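Local coordinates for pectate lyase (Pectobacterium carotovorum, PDB 4U49), which probably cleaves polygalacturonate and methylated pectins by calcium-dependent elimination, acting within the chain as a secreted lyase of polysaccharide lyase family 3, at residues 71-76 / 208-213; 239-244 / 270-275. All coordinates share one frame; numbering follows the deposited sequence.

Contact 1: 71-76 / 208-213; sequences SDRTFT and TIVGGV
The peptide group joining Gly-211 to Gly-212 is approached obliquely, from above and to one side of its nitrogen, by the methyl of Thr-74: CG2 of Thr-74 is 3.6 Å from Gly-212 N. The same methyl reaches the next carbonyl, with CG2 of Thr-74 3.5 Å from Gly-212 O. The other flat group, the guanidinium of Arg-73, is used at its edge and within its own segment. Its NH1 lies 3.1 Å from Asp-72 O, with that oxygen in the guanidinium plane but NH1 standing well above the carbonyl plane. NH1 also bonds Ser-70 O; the chain bends at chi2 (-64°), and the two carbonyls hold the head group away from 208-213.

What Arg-73 gives the contact is the base of its side chain. CB rests 3.8 Å from Gly-211 CA, an approach allowed because Gly-211 has no side chain there, and CG lies alongside CG1 of Val-210 at 4.1 Å. No hydrogen bond joins the two segments. Thr-74 turns OG1 between its backbone N and carbonyl carbon (chi1 71°), where it bonds Asn-243 O and Thr-245 OG1.

The contact joins the amino-terminal antiparallel sheets to the parallel beta-helix. Strand 74-77 edges the three-stranded sheet with 24-31 and 34-41, and its start lies against the turn leaving strand 206-210. Arg-73 makes backbone bonds with Trp-39 and Gly-242, linking strand 34-41 to the next coil.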
ATOM      1  N   SER A  71       1.804 -15.127   3.919  1.00 16.58           N
ATOM      2  CA  SER A  71       2.360 -13.780   3.799  1.00 17.83           C
ATOM      3  C   SER A  71       1.339 -12.666   3.530  1.00 16.89           C
ATOM      4  O   SER A  71       1.623 -11.495   3.791  1.00 16.00           O
ATOM      5  CB  SER A  71       3.424 -13.765   2.701  1.00 20.00           C
ATOM      6  OG  SER A  71       2.878 -14.171   1.464  1.00 17.26           O
ATOM      7  N   ASP A  72       0.171 -13.018   3.000  1.00 14.71           N
ATOM      8  CA  ASP A  72      -0.877 -12.025   2.752  1.00 15.58           C
ATOM      9  C   ASP A  72      -1.314 -11.358   4.052  1.00 14.63           C
ATOM     10  O   ASP A  72      -1.426 -12.015   5.085  1.00 13.68           O
ATOM     11  CB  ASP A  72      -2.093 -12.667   2.070  1.00 16.62           C
ATOM     12  CG  ASP A  72      -1.870 -12.936   0.587  1.00 20.38           C
ATOM     13  OD1 ASP A  72      -0.733 -12.753   0.095  1.00 17.53           O
ATOM     14  OD2 ASP A  72      -2.841 -13.349  -0.085  1.00 21.19           O
ATOM     15  N   ARG A  73      -1.555 -10.051   4.002  1.00 13.24           N
ATOM     16  CA  ARG A  73      -2.078  -9.338   5.164  1.00 11.98           C
ATOM     17  C   ARG A  73      -3.355  -8.588   4.800  1.00 12.88           C
ATOM     18  O   ARG A  73      -3.795  -7.699   5.531  1.00 11.87           O
ATOM     19  CB  ARG A  73      -1.029  -8.371   5.727  1.00 13.48           C
ATOM     20  CG  ARG A  73       0.209  -9.061   6.311  1.00 12.56           C
ATOM     21  CD  ARG A  73      -0.139  -9.930   7.513  1.00 15.63           C
ATOM     22  NE  ARG A  73       1.051 -10.490   8.153  1.00 15.36           N
ATOM     23  CZ  ARG A  73       1.550 -11.694   7.885  1.00 15.72           C
ATOM     24  NH1 ARG A  73       0.967 -12.476   6.986  1.00 13.81           N
ATOM     25  NH2 ARG A  73       2.635 -12.120   8.522  1.00 18.33           N
ATOM     26  N   THR A  74      -3.935  -8.946   3.656  1.00 12.11           N
ATOM     27  CA  THR A  74      -5.237  -8.433   3.245  1.00 11.78           C
ATOM     28  C   THR A  74      -6.093  -9.529   2.627  1.00 13.98           C
ATOM     29  O   THR A  74      -5.588 -10.582   2.242  1.00 13.61           O
ATOM     30  CB  THR A  74      -5.126  -7.301   2.206  1.00 13.71           C
ATOM     31  OG1 THR A  74      -4.698  -7.849   0.954  1.00 15.99           O
ATOM     32  CG2 THR A  74      -4.155  -6.226   2.657  1.00 12.30           C
ATOM     33  N   PHE A  75      -7.392  -9.267   2.527  1.00 12.11           N
ATOM     34  CA  PHE A  75      -8.307 -10.142   1.809  1.00 13.48           C
ATOM     35  C   PHE A  75      -9.478  -9.334   1.273  1.00 15.46           C
ATOM     36  O   PHE A  75      -9.984  -8.441   1.952  1.00 15.77           O
ATOM     37  CB  PHE A  75      -8.817 -11.272   2.708  1.00 13.80           C
ATOM     38  CG  PHE A  75      -9.841 -12.154   2.047  1.00 15.43           C
ATOM     39  CD1 PHE A  75      -9.447 -13.141   1.157  1.00 16.60           C
ATOM     40  CD2 PHE A  75     -11.194 -11.994   2.308  1.00 16.60           C
ATOM     41  CE1 PHE A  75     -10.382 -13.953   0.542  1.00 14.26           C
ATOM     42  CE2 PHE A  75     -12.134 -12.802   1.693  1.00 18.26           C
ATOM     43  CZ  PHE A  75     -11.726 -13.782   0.809  1.00 14.69           C
ATOM     44  N   THR A  76      -9.909  -9.652   0.057  1.00 16.16           N
ATOM     45  CA  THR A  76     -11.049  -8.975  -0.549  1.00 18.33           C
ATOM     46  C   THR A  76     -12.267  -9.892  -0.584  1.00 17.45           C
ATOM     47  O   THR A  76     -12.247 -10.934  -1.235  1.00 18.03           O
ATOM     48  CB  THR A  76     -10.740  -8.502  -1.983  1.00 14.99           C
ATOM     49  OG1 THR A  76      -9.651  -7.571  -1.964  1.00 19.66           O
ATOM     50  CG2 THR A  76     -11.962  -7.829  -2.594  1.00 19.67           C
ATOM     51  N   THR A 208       8.897   0.138   3.814  1.00 11.89           N
ATOM     52  CA  THR A 208       8.198  -1.117   3.566  1.00 11.01           C
ATOM     53  C   THR A 208       6.729  -1.029   3.951  1.00 10.99           C
ATOM     54  O   THR A 208       6.396  -0.789   5.110  1.00 12.51           O
ATOM     55  CB  THR A 208       8.846  -2.281   4.342  1.00 14.96           C
ATOM     56  OG1 THR A 208      10.231  -2.382   3.989  1.00 16.31           O
ATOM     57  CG2 THR A 208       8.143  -3.589   4.022  1.00 15.62           C
ATOM     58  N   ILE A 209       5.854  -1.222   2.970  1.00 10.75           N
ATOM     59  CA  ILE A 209       4.417  -1.236   3.212  1.00 10.58           C
ATOM     60  C   ILE A 209       3.927  -2.675   3.351  1.00 13.34           C
ATOM     61  O   ILE A 209       4.106  -3.487   2.447  1.00 13.25           O
ATOM     62  CB  ILE A 209       3.654  -0.531   2.074  1.00 10.42           C
ATOM     63  CG1 ILE A 209       4.062   0.944   2.004  1.00 15.86           C
ATOM     64  CG2 ILE A 209       2.150  -0.673   2.269  1.00 12.80           C
ATOM     65  CD1 ILE A 209       3.317   1.737   0.957  1.00 16.82           C
ATOM     66  N   VAL A 210       3.314  -2.989   4.488  1.00 13.57           N
ATOM     67  CA  VAL A 210       2.894  -4.361   4.763  1.00 13.55           C
ATOM     68  C   VAL A 210       1.384  -4.440   4.907  1.00 12.73           C
ATOM     69  O   VAL A 210       0.820  -3.959   5.889  1.00 13.13           O
ATOM     70  CB  VAL A 210       3.557  -4.911   6.038  1.00 14.59           C
ATOM     71  CG1 VAL A 210       3.295  -6.402   6.159  1.00 15.02           C
ATOM     72  CG2 VAL A 210       5.056  -4.634   6.016  1.00 14.28           C
ATOM     73  N   GLY A 211       0.732  -5.055   3.927  1.00 12.58           N
ATOM     74  CA  GLY A 211      -0.715  -5.054   3.875  1.00 11.55           C
ATOM     75  C   GLY A 211      -1.227  -3.633   3.722  1.00 12.31           C
ATOM     76  O   GLY A 211      -0.516  -2.754   3.236  1.00 12.55           O
ATOM     77  N   GLY A 212      -2.462  -3.404   4.150  1.00 13.92           N
ATOM     78  CA  GLY A 212      -3.053  -2.086   4.046  1.00 12.84           C
ATOM     79  C   GLY A 212      -3.968  -1.983   2.846  1.00 14.70           C
ATOM     80  O   GLY A 212      -3.905  -2.804   1.930  1.00 14.98           O
ATOM     81  N   VAL A 213      -4.838  -0.977   2.864  1.00 12.42           N
ATOM     82  CA  VAL A 213      -5.788  -0.747   1.782  1.00 14.33           C
ATOM     83  C   VAL A 213      -5.856   0.749   1.492  1.00 12.03           C
ATOM     84  O   VAL A 213      -6.011   1.552   2.409  1.00 14.26           O
ATOM     85  CB  VAL A 213      -7.206  -1.265   2.130  1.00 14.02           C
ATOM     86  CG1 VAL A 213      -8.167  -1.006   0.976  1.00 12.75           C
ATOM     87  CG2 VAL A 213      -7.180  -2.749   2.480  1.00 14.41           C
TER

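Contact 2: 239-244 / 270-275. Unlike the reference sequence in segment 239-244: Asn-243 (reference Lys).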
ATOM      1  N   ILE A 239       9.400  -0.952  -0.681  1.00 12.56           N
ATOM      2  CA  ILE A 239       8.944  -2.333  -0.764  1.00 11.96           C
ATOM      3  C   ILE A 239       7.453  -2.420  -0.456  1.00 12.25           C
ATOM      4  O   ILE A 239       6.984  -1.865   0.538  1.00 14.57           O
ATOM      5  CB  ILE A 239       9.718  -3.246   0.218  1.00 12.83           C
ATOM      6  CG1 ILE A 239      11.222  -3.186  -0.061  1.00 15.85           C
ATOM      7  CG2 ILE A 239       9.214  -4.682   0.129  1.00 14.31           C
ATOM      8  CD1 ILE A 239      12.054  -4.035   0.889  1.00 19.60           C
ATOM      9  N   VAL A 240       6.716  -3.108  -1.322  1.00 12.84           N
ATOM     10  CA  VAL A 240       5.285  -3.319  -1.142  1.00 12.30           C
ATOM     11  C   VAL A 240       4.997  -4.808  -0.984  1.00 14.62           C
ATOM     12  O   VAL A 240       5.240  -5.587  -1.904  1.00 15.17           O
ATOM     13  CB  VAL A 240       4.475  -2.765  -2.335  1.00 14.08           C
ATOM     14  CG1 VAL A 240       3.001  -3.087  -2.178  1.00 15.76           C
ATOM     15  CG2 VAL A 240       4.690  -1.260  -2.482  1.00 12.02           C
ATOM     16  N   GLN A 241       4.485  -5.203   0.180  1.00 14.39           N
ATOM     17  CA  GLN A 241       4.247  -6.620   0.457  1.00 14.28           C
ATOM     18  C   GLN A 241       2.954  -6.847   1.243  1.00 15.46           C
ATOM     19  O   GLN A 241       2.210  -5.908   1.519  1.00 14.39           O
ATOM     20  CB  GLN A 241       5.440  -7.222   1.214  1.00 18.58           C
ATOM     21  CG  GLN A 241       5.640  -6.684   2.629  1.00 16.25           C
ATOM     22  CD  GLN A 241       6.996  -7.043   3.212  1.00 18.15           C
ATOM     23  OE1 GLN A 241       8.033  -6.754   2.620  1.00 18.21           O
ATOM     24  NE2 GLN A 241       6.993  -7.675   4.382  1.00 22.86           N
ATOM     25  N   GLY A 242       2.681  -8.103   1.590  1.00 16.07           N
ATOM     26  CA  GLY A 242       1.490  -8.440   2.353  1.00 15.97           C
ATOM     27  C   GLY A 242       0.191  -8.200   1.603  1.00 15.76           C
ATOM     28  O   GLY A 242      -0.861  -8.019   2.216  1.00 16.41           O
ATOM     29  N   ASN A 243       0.274  -8.200   0.276  1.00 15.88           N
ATOM     30  CA  ASN A 243      -0.878  -7.983  -0.596  1.00 15.59           C
ATOM     31  C   ASN A 243      -1.574  -6.648  -0.329  1.00 15.23           C
ATOM     32  O   ASN A 243      -2.803  -6.583  -0.254  1.00 15.50           O
ATOM     33  CB  ASN A 243      -1.879  -9.134  -0.459  1.00 16.87           C
ATOM     34  CG  ASN A 243      -2.812  -9.233  -1.647  1.00 20.85           C
ATOM     35  OD1 ASN A 243      -2.516  -8.711  -2.724  1.00 18.15           O
ATOM     36  ND2 ASN A 243      -3.945  -9.903  -1.461  1.00 18.80           N
ATOM     37  N   PHE A 244      -0.771  -5.598  -0.167  1.00 14.61           N
ATOM     38  CA  PHE A 244      -1.249  -4.218  -0.150  1.00 14.92           C
ATOM     39  C   PHE A 244      -2.228  -4.015  -1.299  1.00 14.70           C
ATOM     40  O   PHE A 244      -1.944  -4.398  -2.431  1.00 15.24           O
ATOM     41  CB  PHE A 244      -0.057  -3.256  -0.244  1.00 16.16           C
ATOM     42  CG  PHE A 244      -0.430  -1.823  -0.508  1.00 11.44           C
ATOM     43  CD1 PHE A 244      -1.035  -1.053   0.470  1.00 14.40           C
ATOM     44  CD2 PHE A 244      -0.130  -1.233  -1.726  1.00 13.48           C
ATOM     45  CE1 PHE A 244      -1.360   0.274   0.227  1.00 15.16           C
ATOM     46  CE2 PHE A 244      -0.454   0.089  -1.974  1.00 12.83           C
ATOM     47  CZ  PHE A 244      -1.067   0.843  -0.998  1.00 12.83           C
ATOM     48  N   THR A 270      10.240  -2.489  -5.084  1.00 14.01           N
ATOM     49  CA  THR A 270       9.988  -3.921  -5.110  1.00 13.59           C
ATOM     50  C   THR A 270       8.562  -4.211  -4.676  1.00 13.92           C
ATOM     51  O   THR A 270       8.164  -3.900  -3.554  1.00 15.41           O
ATOM     52  CB  THR A 270      10.964  -4.698  -4.211  1.00 14.56           C
ATOM     53  OG1 THR A 270      12.307  -4.471  -4.655  1.00 17.10           O
ATOM     54  CG2 THR A 270      10.662  -6.187  -4.275  1.00 16.94           C
ATOM     55  N   ILE A 271       7.785  -4.792  -5.582  1.00 14.59           N
ATOM     56  CA  ILE A 271       6.449  -5.242  -5.239  1.00 13.55           C
ATOM     57  C   ILE A 271       6.514  -6.735  -4.971  1.00 16.34           C
ATOM     58  O   ILE A 271       6.599  -7.531  -5.901  1.00 19.78           O
ATOM     59  CB  ILE A 271       5.425  -4.963  -6.355  1.00 16.23           C
ATOM     60  CG1 ILE A 271       5.338  -3.468  -6.659  1.00 15.87           C
ATOM     61  CG2 ILE A 271       4.055  -5.502  -5.963  1.00 19.90           C
ATOM     62  CD1 ILE A 271       4.378  -3.146  -7.785  1.00 17.13           C
ATOM     63  N   ILE A 272       6.508  -7.108  -3.698  1.00 13.16           N
ATOM     64  CA  ILE A 272       6.516  -8.521  -3.334  1.00 15.58           C
ATOM     65  C   ILE A 272       5.130  -9.112  -3.587  1.00 16.65           C
ATOM     66  O   ILE A 272       4.997 -10.194  -4.161  1.00 18.22           O
ATOM     67  CB  ILE A 272       6.937  -8.725  -1.869  1.00 17.99           C
ATOM     68  CG1 ILE A 272       8.335  -8.137  -1.641  1.00 19.10           C
ATOM     69  CG2 ILE A 272       6.904 -10.205  -1.508  1.00 19.31           C
ATOM     70  CD1 ILE A 272       8.926  -8.434  -0.273  1.00 23.24           C
ATOM     71  N   SER A 273       4.099  -8.382  -3.176  1.00 16.89           N
ATOM     72  CA  SER A 273       2.722  -8.764  -3.469  1.00 19.24           C
ATOM     73  C   SER A 273       1.788  -7.572  -3.301  1.00 16.53           C
ATOM     74  O   SER A 273       1.869  -6.840  -2.315  1.00 16.81           O
ATOM     75  CB  SER A 273       2.271  -9.918  -2.571  1.00 18.84           C
ATOM     76  OG  SER A 273       2.365  -9.557  -1.206  1.00 21.04           O
ATOM     77  N   ALA A 274       0.907  -7.380  -4.278  1.00 15.89           N
ATOM     78  CA  ALA A 274      -0.058  -6.290  -4.242  1.00 16.37           C
ATOM     79  C   ALA A 274      -1.262  -6.624  -5.109  1.00 17.87           C
ATOM     80  O   ALA A 274      -1.163  -7.430  -6.034  1.00 18.21           O
ATOM     81  CB  ALA A 274       0.580  -4.987  -4.704  1.00 12.41           C
ATOM     82  N   THR A 275      -2.393  -5.996  -4.805  1.00 17.01           N
ATOM     83  CA  THR A 275      -3.617  -6.181  -5.572  1.00 16.11           C
ATOM     84  C   THR A 275      -4.218  -4.838  -5.953  1.00 16.37           C
ATOM     85  O   THR A 275      -4.325  -3.944  -5.115  1.00 17.73           O
ATOM     86  CB  THR A 275      -4.667  -6.987  -4.783  1.00 18.89           C
ATOM     87  OG1 THR A 275      -4.221  -8.340  -4.629  1.00 19.21           O
ATOM     88  CG2 THR A 275      -6.006  -6.982  -5.506  1.00 18.76           C
TER
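Two successive coils of the parallel beta-helix, the fold of this lyase family, stack here through a corner: strand 236-241 pairs with 267-271 before the bend, and 244-247 with 274-277 after it. Val-240 N donates to Thr-270 O at 2.8 Å in a nearly straight bond, and past the bend Thr-275 N donates to Phe-244 O at 2.9 Å. Between these pairings 241-243 has one residue more than 272-273, shifting the register by one. Gly-242 and Asn-243, the latter differing from the reference sequence, both have positive phi and make the turn.

At the bend Val-240 O accepts two donors, Ile-272 N at 2.7 Å and Ser-273 N at a longer 3.3 Å. Val-240, Ile-271, Phe-244 and Ala-274 share the inner face, where Val-240 CG1 comes within 4.0 Å of Ala-274 CB. Ile-239 is on the other face with Thr-270; its CG2 meets CD1 of Ile-272 at 3.8 Å. Gln-241 lies alongside Ile-272, touching it with CB at the base and with OE1 at the tip, next to CD1.

Two hydroxyls close the corner. Ser-273, with OG between its backbone N and carbonyl carbon (chi1 59°), receives Asn-243 N at 2.9 Å. The Asn-243 side chain, with CG anti to the backbone N (chi1 -159°), reaches Thr-275, whose OG1 donates in the amide plane onto a lone pair of Asn-243 OD1, 2.6 Å away.

The contacts adjoin, centres about 7 Å apart, because 208-213 and 239-244 are on successive coils of the beta-helix, while 71-76 comes from outside it. Strand 206-210 lies beside strand 236-241, with Ile-209 N 2.8 Å from Ile-239 O in a probable hydrogen bond. The amino-terminal sheet of 74-77 reaches both coils through Thr-74. Thr-208 CG2 lies 3.5 Å from Gln-241 OE1, and on the inner side Gly-211 O packs 3.3 Å from Phe-244 CD1. The calcium site known from this protein is unoccupied in this chain: the side chain of Phe-244 is about 6 Å from that of Ile-195, a calcium-binding residue, whereas Gly-212 in contact 1 is about 11 Å from it.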